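Ribonucleoside-diphosphate reductase (Pseudomonas aeruginosa, PDB 5IM3) probably reduces ribonucleoside diphosphates to the deoxyribonucleotides needed for DNA synthesis, using thioredoxin as reductant, and binds dATP as an allosteric nucleotide. Local coordinates at residues I169-D180 with E216-L226; S573-H582 with E589-D597. All coordinates share one frame; numbering follows the deposited sequence.

Contact 1 of 2, residues I169-D180 with E216-L226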
loop_
_atom_site.group_PDB
_atom_site.type_symbol
_atom_site.label_atom_id
_atom_site.label_comp_id
_atom_site.label_asym_id
_atom_site.label_seq_id
_atom_site.Cartn_x
_atom_site.Cartn_y
_atom_site.Cartn_z
ATOM N N ILE A 169 -17.207 52.529 29.270
ATOM C CA ILE A 169 -16.108 51.583 29.438
ATOM C C ILE A 169 -15.932 51.229 30.908
ATOM O O ILE A 169 -15.490 50.121 31.236
ATOM C CB ILE A 169 -14.803 52.134 28.828
ATOM C CG1 ILE A 169 -14.238 53.275 29.672
ATOM C CG2 ILE A 169 -15.028 52.598 27.398
ATOM C CD1 ILE A 169 -13.078 52.855 30.558
ATOM N N SER A 170 -16.278 52.145 31.815
ATOM C CA SER A 170 -16.193 51.839 33.239
ATOM C C SER A 170 -17.313 50.896 33.656
ATOM O O SER A 170 -17.074 49.891 34.336
ATOM C CB SER A 170 -16.238 53.127 34.060
ATOM O OG SER A 170 -16.108 52.844 35.443
ATOM N N GLU A 171 -18.548 51.204 33.256
ATOM C CA GLU A 171 -19.653 50.288 33.504
ATOM C C GLU A 171 -19.445 48.948 32.810
ATOM O O GLU A 171 -20.067 47.956 33.204
ATOM C CB GLU A 171 -20.972 50.925 33.055
ATOM C CG GLU A 171 -21.363 52.169 33.859
ATOM C CD GLU A 171 -22.704 52.757 33.446
ATOM O OE1 GLU A 171 -23.238 52.358 32.387
ATOM O OE2 GLU A 171 -23.225 53.620 34.186
ATOM N N ALA A 172 -18.578 48.893 31.794
ATOM C CA ALA A 172 -18.287 47.634 31.116
ATOM C C ALA A 172 -17.257 46.807 31.878
ATOM O O ALA A 172 -17.392 45.582 31.972
ATOM C CB ALA A 172 -17.797 47.904 29.693
ATOM N N CYS A 173 -16.219 47.453 32.416
ATOM C CA CYS A 173 -15.219 46.766 33.227
ATOM C C CYS A 173 -15.693 46.513 34.650
ATOM O O CYS A 173 -14.922 45.983 35.459
ATOM C CB CYS A 173 -13.919 47.576 33.261
ATOM S SG CYS A 173 -13.017 47.612 31.696
ATOM N N GLU A 174 -16.931 46.876 34.968
ATOM C CA GLU A 174 -17.439 46.749 36.325
ATOM C C GLU A 174 -17.491 45.288 36.755
ATOM O O GLU A 174 -17.988 44.427 36.024
ATOM C CB GLU A 174 -18.829 47.379 36.404
ATOM C CG GLU A 174 -19.470 47.338 37.776
ATOM C CD GLU A 174 -20.835 47.992 37.785
ATOM O OE1 GLU A 174 -21.325 48.351 36.693
ATOM O OE2 GLU A 174 -21.418 48.149 38.880
ATOM N N GLY A 175 -16.970 45.012 37.948
ATOM C CA GLY A 175 -17.081 43.694 38.540
ATOM C C GLY A 175 -16.213 42.626 37.919
ATOM O O GLY A 175 -16.440 41.441 38.182
ATOM N N LEU A 176 -15.226 42.997 37.108
ATOM C CA LEU A 176 -14.359 42.039 36.437
ATOM C C LEU A 176 -12.914 42.273 36.847
ATOM O O LEU A 176 -12.493 43.416 37.047
ATOM C CB LEU A 176 -14.499 42.144 34.911
ATOM C CG LEU A 176 -15.893 41.832 34.365
ATOM C CD1 LEU A 176 -15.949 42.072 32.864
ATOM C CD2 LEU A 176 -16.296 40.401 34.695
ATOM N N ALA A 177 -12.161 41.185 36.972
ATOM C CA ALA A 177 -10.782 41.231 37.431
ATOM C C ALA A 177 -9.818 41.264 36.251
ATOM O O ALA A 177 -10.122 40.776 35.161
ATOM C CB ALA A 177 -10.468 40.025 38.318
ATOM N N GLU A 178 -8.642 41.844 36.489
ATOM C CA GLU A 178 -7.577 41.909 35.486
ATOM C C GLU A 178 -8.063 42.553 34.188
ATOM O O GLU A 178 -7.612 42.199 33.097
ATOM C CB GLU A 178 -6.996 40.519 35.212
ATOM C CG GLU A 178 -6.115 39.983 36.330
ATOM C CD GLU A 178 -4.805 40.744 36.453
ATOM O OE1 GLU A 178 -4.353 41.318 35.438
ATOM O OE2 GLU A 178 -4.226 40.774 37.563
ATOM N N VAL A 179 -8.983 43.508 34.297
ATOM C CA VAL A 179 -9.437 44.299 33.160
ATOM C C VAL A 179 -9.074 45.753 33.417
ATOM O O VAL A 179 -9.245 46.258 34.531
ATOM C CB VAL A 179 -10.953 44.147 32.912
ATOM C CG1 VAL A 179 -11.276 42.724 32.475
ATOM C CG2 VAL A 179 -11.744 44.528 34.157
ATOM N N ASP A 180 -8.573 46.422 32.382
ATOM C CA ASP A 180 -8.042 47.779 32.497
ATOM C C ASP A 180 -8.843 48.694 31.575
ATOM O O ASP A 180 -8.639 48.691 30.356
ATOM C CB ASP A 180 -6.556 47.802 32.153
ATOM C CG ASP A 180 -5.882 49.090 32.575
ATOM O OD1 ASP A 180 -6.587 50.111 32.724
ATOM O OD2 ASP A 180 -4.645 49.081 32.755
ATOM N N GLU A 216 -6.695 37.640 28.627
ATOM C CA GLU A 216 -7.579 37.661 29.787
ATOM C C GLU A 216 -9.018 37.423 29.343
ATOM O O GLU A 216 -9.632 38.308 28.731
ATOM C CB GLU A 216 -7.454 38.989 30.535
ATOM C CG GLU A 216 -8.498 39.191 31.628
ATOM C CD GLU A 216 -8.487 38.077 32.653
ATOM O OE1 GLU A 216 -7.398 37.525 32.903
ATOM O OE2 GLU A 216 -9.564 37.749 33.197
ATOM N N PRO A 217 -9.598 36.257 29.643
ATOM C CA PRO A 217 -10.927 35.948 29.092
ATOM C C PRO A 217 -12.011 36.914 29.534
ATOM O O PRO A 217 -12.973 37.131 28.786
ATOM C CB PRO A 217 -11.192 34.524 29.602
ATOM C CG PRO A 217 -10.370 34.403 30.830
ATOM C CD PRO A 217 -9.129 35.205 30.562
ATOM N N ASN A 218 -11.885 37.514 30.720
ATOM C CA ASN A 218 -12.934 38.397 31.218
ATOM C C ASN A 218 -13.218 39.555 30.271
ATOM O O ASN A 218 -14.275 40.185 30.385
ATOM C CB ASN A 218 -12.562 38.934 32.600
ATOM C CG ASN A 218 -12.776 37.911 33.696
ATOM O OD1 ASN A 218 -13.708 37.110 33.638
ATOM N ND2 ASN A 218 -11.913 37.930 34.702
ATOM N N TYR A 219 -12.312 39.849 29.337
ATOM C CA TYR A 219 -12.602 40.864 28.333
ATOM C C TYR A 219 -13.748 40.462 27.417
ATOM O O TYR A 219 -14.359 41.335 26.792
ATOM C CB TYR A 219 -11.354 41.160 27.505
ATOM C CG TYR A 219 -10.369 42.044 28.227
ATOM C CD1 TYR A 219 -10.619 43.397 28.393
ATOM C CD2 TYR A 219 -9.197 41.526 28.753
ATOM C CE1 TYR A 219 -9.723 44.208 29.061
ATOM C CE2 TYR A 219 -8.297 42.332 29.419
ATOM C CZ TYR A 219 -8.567 43.672 29.569
ATOM O OH TYR A 219 -7.684 44.486 30.231
ATOM N N SER A 220 -14.049 39.164 27.314
ATOM C CA SER A 220 -15.219 38.744 26.553
ATOM C C SER A 220 -16.481 39.397 27.097
ATOM O O SER A 220 -17.322 39.880 26.329
ATOM C CB SER A 220 -15.344 37.220 26.577
ATOM O OG SER A 220 -16.547 36.797 25.952
ATOM N N TYR A 221 -16.631 39.426 28.423
ATOM C CA TYR A 221 -17.755 40.143 29.018
ATOM C C TYR A 221 -17.678 41.628 28.698
ATOM O O TYR A 221 -18.692 42.258 28.378
ATOM C CB TYR A 221 -17.783 39.926 30.530
ATOM C CG TYR A 221 -17.840 38.476 30.956
ATOM C CD1 TYR A 221 -19.007 37.735 30.818
ATOM C CD2 TYR A 221 -16.730 37.854 31.509
ATOM C CE1 TYR A 221 -19.064 36.411 31.211
ATOM C CE2 TYR A 221 -16.776 36.531 31.905
ATOM C CZ TYR A 221 -17.944 35.815 31.754
ATOM O OH TYR A 221 -17.991 34.499 32.149
ATOM N N VAL A 222 -16.475 42.206 28.776
ATOM C CA VAL A 222 -16.302 43.621 28.455
ATOM C C VAL A 222 -16.673 43.882 27.004
ATOM O O VAL A 222 -17.303 44.895 26.680
ATOM C CB VAL A 222 -14.856 44.064 28.751
ATOM C CG1 VAL A 222 -14.674 45.544 28.432
ATOM C CG2 VAL A 222 -14.485 43.771 30.201
ATOM N N THR A 223 -16.274 42.980 26.107
ATOM C CA THR A 223 -16.586 43.154 24.693
ATOM C C THR A 223 -18.092 43.155 24.460
ATOM O O THR A 223 -18.609 43.978 23.695
ATOM C CB THR A 223 -15.916 42.051 23.873
ATOM O OG1 THR A 223 -14.523 41.985 24.204
ATOM C CG2 THR A 223 -16.062 42.325 22.387
ATOM N N ALA A 224 -18.812 42.244 25.118
ATOM C CA ALA A 224 -20.263 42.187 24.956
ATOM C C ALA A 224 -20.930 43.439 25.509
ATOM O O ALA A 224 -21.864 43.973 24.900
ATOM C CB ALA A 224 -20.818 40.941 25.644
ATOM N N ARG A 225 -20.466 43.924 26.663
ATOM C CA ARG A 225 -21.087 45.094 27.273
ATOM C C ARG A 225 -20.886 46.341 26.423
ATOM O O ARG A 225 -21.757 47.218 26.399
ATOM C CB ARG A 225 -20.533 45.297 28.681
ATOM C CG ARG A 225 -20.871 44.154 29.619
ATOM C CD ARG A 225 -20.154 44.279 30.944
ATOM N NE ARG A 225 -20.252 43.052 31.727
ATOM C CZ ARG A 225 -19.748 42.899 32.947
ATOM N NH1 ARG A 225 -19.106 43.899 33.541
ATOM N NH2 ARG A 225 -19.887 41.741 33.575
ATOM N N LEU A 226 -19.761 46.435 25.714
ATOM C CA LEU A 226 -19.545 47.564 24.817
ATOM C C LEU A 226 -20.457 47.483 23.599
ATOM O O LEU A 226 -21.060 48.487 23.199
ATOM C CB LEU A 226 -18.077 47.621 24.394
ATOM C CG LEU A 226 -17.078 47.879 25.528
ATOM C CD1 LEU A 226 -15.645 47.695 25.048
ATOM C CD2 LEU A 226 -17.274 49.271 26.111
#

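Contact 2 of 2, residues S573-H582 with E589-D597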
loop_
_atom_site.group_PDB
_atom_site.type_symbol
_atom_site.label_atom_id
_atom_site.label_comp_id
_atom_site.label_asym_id
_atom_site.label_seq_id
_atom_site.Cartn_x
_atom_site.Cartn_y
_atom_site.Cartn_z
ATOM N N SER A 573 -39.117 1.985 28.599
ATOM C CA SER A 573 -40.069 3.030 28.254
ATOM C C SER A 573 -41.231 3.007 29.244
ATOM O O SER A 573 -41.802 1.937 29.492
ATOM C CB SER A 573 -40.583 2.837 26.831
ATOM O OG SER A 573 -41.578 3.793 26.513
ATOM N N PRO A 574 -41.605 4.142 29.840
ATOM C CA PRO A 574 -42.768 4.143 30.744
ATOM C C PRO A 574 -44.096 3.909 30.042
ATOM O O PRO A 574 -45.104 3.689 30.729
ATOM C CB PRO A 574 -42.724 5.542 31.378
ATOM C CG PRO A 574 -41.329 6.025 31.165
ATOM C CD PRO A 574 -40.896 5.432 29.866
ATOM N N GLN A 575 -44.133 3.944 28.711
ATOM C CA GLN A 575 -45.378 3.875 27.955
ATOM C C GLN A 575 -45.545 2.543 27.226
ATOM O O GLN A 575 -46.168 2.487 26.164
ATOM C CB GLN A 575 -45.443 5.038 26.966
ATOM C CG GLN A 575 -45.567 6.406 27.629
ATOM C CD GLN A 575 -46.915 6.599 28.299
ATOM O OE1 GLN A 575 -47.102 6.238 29.460
ATOM N NE2 GLN A 575 -47.864 7.166 27.566
ATOM N N GLN A 576 -44.999 1.458 27.785
ATOM C CA GLN A 576 -45.111 0.149 27.150
ATOM C C GLN A 576 -46.552 -0.331 27.056
ATOM O O GLN A 576 -46.856 -1.182 26.215
ATOM C CB GLN A 576 -44.297 -0.889 27.920
ATOM C CG GLN A 576 -42.809 -0.634 27.926
ATOM C CD GLN A 576 -42.077 -1.490 28.945
ATOM O OE1 GLN A 576 -42.134 -2.719 28.898
ATOM N NE2 GLN A 576 -41.385 -0.840 29.873
ATOM N N HIS A 577 -47.438 0.184 27.905
ATOM C CA HIS A 577 -48.806 -0.311 27.980
ATOM C C HIS A 577 -49.702 0.220 26.871
ATOM O O HIS A 577 -50.840 -0.245 26.744
ATOM C CB HIS A 577 -49.418 0.063 29.333
ATOM C CG HIS A 577 -49.613 1.537 29.519
ATOM N ND1 HIS A 577 -48.571 2.437 29.464
ATOM C CD2 HIS A 577 -50.728 2.267 29.758
ATOM C CE1 HIS A 577 -49.036 3.658 29.660
ATOM N NE2 HIS A 577 -50.341 3.583 29.841
ATOM N N VAL A 578 -49.227 1.171 26.070
ATOM C CA VAL A 578 -50.098 1.862 25.130
ATOM C C VAL A 578 -49.406 2.030 23.782
ATOM O O VAL A 578 -49.970 2.626 22.859
ATOM C CB VAL A 578 -50.538 3.220 25.716
ATOM C CG1 VAL A 578 -49.400 4.236 25.665
ATOM C CG2 VAL A 578 -51.775 3.748 25.015
ATOM N N GLY A 579 -48.192 1.506 23.649
ATOM C CA GLY A 579 -47.491 1.607 22.383
ATOM C C GLY A 579 -46.106 1.005 22.461
ATOM O O GLY A 579 -45.723 0.388 23.459
ATOM N N VAL A 580 -45.358 1.210 21.380
ATOM C CA VAL A 580 -44.027 0.645 21.195
ATOM C C VAL A 580 -43.112 1.738 20.661
ATOM O O VAL A 580 -43.529 2.566 19.844
ATOM C CB VAL A 580 -44.060 -0.564 20.226
ATOM C CG1 VAL A 580 -42.647 -0.998 19.823
ATOM C CG2 VAL A 580 -44.820 -1.733 20.848
ATOM N N VAL A 581 -41.866 1.745 21.129
ATOM C CA VAL A 581 -40.849 2.643 20.587
ATOM C C VAL A 581 -40.270 2.007 19.330
ATOM O O VAL A 581 -39.651 0.940 19.389
ATOM C CB VAL A 581 -39.746 2.927 21.615
ATOM C CG1 VAL A 581 -38.781 3.981 21.076
ATOM C CG2 VAL A 581 -40.349 3.367 22.938
ATOM N N HIS A 582 -40.461 2.671 18.192
ATOM C CA HIS A 582 -40.077 2.118 16.904
ATOM C C HIS A 582 -38.735 2.631 16.412
ATOM O O HIS A 582 -38.159 2.038 15.490
ATOM C CB HIS A 582 -41.157 2.435 15.862
ATOM C CG HIS A 582 -42.434 1.677 16.067
ATOM N ND1 HIS A 582 -43.660 2.296 16.166
ATOM C CD2 HIS A 582 -42.672 0.350 16.185
ATOM C CE1 HIS A 582 -44.600 1.384 16.344
ATOM N NE2 HIS A 582 -44.026 0.195 16.357
ATOM N N GLU A 589 -31.573 10.817 21.269
ATOM C CA GLU A 589 -31.790 10.896 22.709
ATOM C C GLU A 589 -33.251 10.725 23.106
ATOM O O GLU A 589 -33.551 10.717 24.306
ATOM C CB GLU A 589 -31.267 12.231 23.265
ATOM C CG GLU A 589 -32.220 13.432 23.143
ATOM C CD GLU A 589 -32.326 13.969 21.733
ATOM O OE1 GLU A 589 -31.753 13.357 20.807
ATOM O OE2 GLU A 589 -32.981 15.016 21.553
ATOM N N ILE A 590 -34.161 10.584 22.147
ATOM C CA ILE A 590 -35.595 10.526 22.406
ATOM C C ILE A 590 -36.082 9.104 22.167
ATOM O O ILE A 590 -35.675 8.453 21.198
ATOM C CB ILE A 590 -36.350 11.529 21.512
ATOM C CG1 ILE A 590 -35.813 12.947 21.740
ATOM C CG2 ILE A 590 -37.844 11.466 21.770
ATOM C CD1 ILE A 590 -35.965 13.454 23.168
ATOM N N THR A 591 -36.968 8.622 23.055
ATOM C CA THR A 591 -37.521 7.267 22.954
ATOM C C THR A 591 -39.017 7.356 23.269
ATOM O O THR A 591 -39.451 7.116 24.397
ATOM C CB THR A 591 -36.805 6.284 23.883
ATOM O OG1 THR A 591 -36.870 6.756 25.234
ATOM C CG2 THR A 591 -35.348 6.118 23.480
ATOM N N LEU A 592 -39.804 7.699 22.250
ATOM C CA LEU A 592 -41.244 7.867 22.377
ATOM C C LEU A 592 -41.970 6.947 21.401
ATOM O O LEU A 592 -41.440 6.591 20.345
ATOM C CB LEU A 592 -41.649 9.323 22.116
ATOM C CG LEU A 592 -41.048 10.380 23.046
ATOM C CD1 LEU A 592 -41.407 11.776 22.554
ATOM C CD2 LEU A 592 -41.521 10.181 24.477
ATOM N N ASN A 593 -43.198 6.576 21.762
ATOM C CA ASN A 593 -44.010 5.700 20.928
ATOM C C ASN A 593 -44.496 6.419 19.674
ATOM O O ASN A 593 -44.718 7.632 19.667
ATOM C CB ASN A 593 -45.223 5.186 21.703
ATOM C CG ASN A 593 -44.847 4.264 22.841
ATOM O OD1 ASN A 593 -43.726 3.762 22.909
ATOM N ND2 ASN A 593 -45.794 4.026 23.741
ATOM N N THR A 594 -44.682 5.644 18.606
ATOM C CA THR A 594 -45.285 6.139 17.376
ATOM C C THR A 594 -46.270 5.108 16.850
ATOM O O THR A 594 -46.160 3.915 17.145
ATOM C CB THR A 594 -44.233 6.435 16.295
ATOM O OG1 THR A 594 -43.338 5.322 16.173
ATOM C CG2 THR A 594 -43.442 7.687 16.649
ATOM N N ASN A 595 -47.244 5.576 16.076
ATOM C CA ASN A 595 -48.140 4.666 15.373
ATOM C C ASN A 595 -48.864 5.434 14.274
ATOM O O ASN A 595 -48.535 6.584 13.966
ATOM C CB ASN A 595 -49.121 3.986 16.340
ATOM C CG ASN A 595 -50.063 4.965 17.019
ATOM O OD1 ASN A 595 -50.643 5.847 16.378
ATOM N ND2 ASN A 595 -50.231 4.801 18.324
ATOM N N LYS A 596 -49.850 4.767 13.679
ATOM C CA LYS A 596 -50.659 5.325 12.603
ATOM C C LYS A 596 -51.162 6.732 12.929
ATOM O O LYS A 596 -51.255 7.588 12.043
ATOM C CB LYS A 596 -51.822 4.359 12.355
ATOM C CG LYS A 596 -52.759 4.678 11.224
ATOM C CD LYS A 596 -53.684 3.478 10.959
ATOM C CE LYS A 596 -54.627 3.182 12.130
ATOM N NZ LYS A 596 -55.781 4.117 12.165
ATOM N N ASP A 597 -51.477 6.993 14.199
ATOM C CA ASP A 597 -52.124 8.241 14.594
ATOM C C ASP A 597 -51.290 9.051 15.581
ATOM O O ASP A 597 -51.814 9.973 16.212
ATOM C CB ASP A 597 -53.501 7.951 15.193
ATOM C CG ASP A 597 -54.440 7.287 14.200
ATOM O OD1 ASP A 597 -54.643 7.853 13.102
ATOM O OD2 ASP A 597 -54.970 6.196 14.516
HETATM O O HOH W 1 -43.440 2.503 24.966
HETATM O O HOH W 2 -48.449 5.397 22.323
HETATM O O HOH W 3 -41.252 5.345 17.730
#

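Contact 1 of 2, residues I169-D180 with E216-L226
Arg225 and the backbone around Glu174 make the main polar joint. One nitrogen, NH1, donates to two carbonyls: to Glu174 O at 2.8 Å, within both the carbonyl and guanidinium planes, and to Ala172 O at 2.9 Å, a more bent bond (131° at hydrogen) arriving above that carbonyl's plane. The side chain runs extended from CG to NE, which carries its head to the backbone of Ala172 and Glu174, at the type II turn Cys173-Leu176. NH2 has a further acceptor, Gln293 O, and the guanidinium is therefore held through both terminal nitrogens. A second polar joint lies near helix 181-190, where Asp180 N donates to Tyr219 OH over 3.0 Å. Weaker is the bond from Asn218 ND2 to Ala177 O, 3.4 Å long.

Apolar contacts fill the space between these bonds. Leu176 CD1 lies over one face of the Arg225 guanidinium and presses on Val222 CG2 at 3.5 Å, closer than usual carbon contact. CG1 of Val179 sits almost on the normal of the Tyr219 ring, 9° from it, in a CH-pi contact. The same methyl also meets Asn218 CB. Ala172 CB packs against Leu226 CD2 and Arg225 CB.

The axes of segments 169-173 and 219-226 come within 8.8 Å, their directions 139° apart, nearer antiparallel than parallel. Ile184 of helix 181-190 also touches Tyr219 and Val222. The contact thus joins the first and last helices of a helix bundle within the second ATP-cone range, away from the annotated dATP sites.

Contact 2 of 2, residues S573-H582 with E589-D597
Asn593 pushes its carboxamide into the bend formed by residues 575-581, and it makes the most extensive contact of any residue here. Its ND2 donates to Gln575 O at 2.9 Å with 151° at hydrogen; the acceptor lies in the amide plane, whereas the donor stands above the carbonyl plane. CG is anti to the carbonyl carbon (chi1 -67°), a setting that brings ND2 to 3.3 Å from Gly579 CA, on the side where a glycine has no side chain. OD1 comes beside the backbone of Val580 and 3.4 Å from Val581 CG2, but the nearby Val580 and Val581 amides meet it at poor angles. Val581 N is instead bonded to Asn570 OD1.

At the other end, His582 ND1 and Thr594 OG1 share a hydrogen bond of 3.0 Å, with the hydroxyl at the ring edge near its plane. Toward Thr591, Val581 CG1 rests against Thr591 CA and Leu592 O.

Further out, a water accepts from His582 N and donates to Leu592 O at 2.9 Å, while also bonding to Thr594 OG1. His582 NE2 is bonded to Asp514, which with Thr594 fixes both ring nitrogens and so the ring's rotation. Gln575 is anchored through Tyr710 and Thr712. Thr377 of strand 373-377 touches both His582 and Thr594.

An amide-to-carbonyl bond, a histidine-threonine bond and bridging water thus tie together two stretches of the single long connection between helix 566-571 and strand 600-608, within the ten-stranded alpha-beta barrel domain of ribonucleotide reductase.

Contacts 1 and 2 lie on opposite sides of the chain's centre, with centres 50 Å apart and nearest atoms about 27 Å apart, and share no elements. Contact 1, in the second ATP-cone range, is partly buried and joins the flanks of two helices and the turns beside them; it combines aliphatic contacts with an arginine, burying 650 Å². Contact 2, in the barrel range, is the more buried although its interface is smaller, 410 Å², and depends on polar groups and waters between two parts of one connection. Each uses side-chain nitrogens to satisfy backbone carbonyls: a guanidinium beside the turn at Cys173-Leu176 in contact 1, a carboxamide within a loop in contact 2.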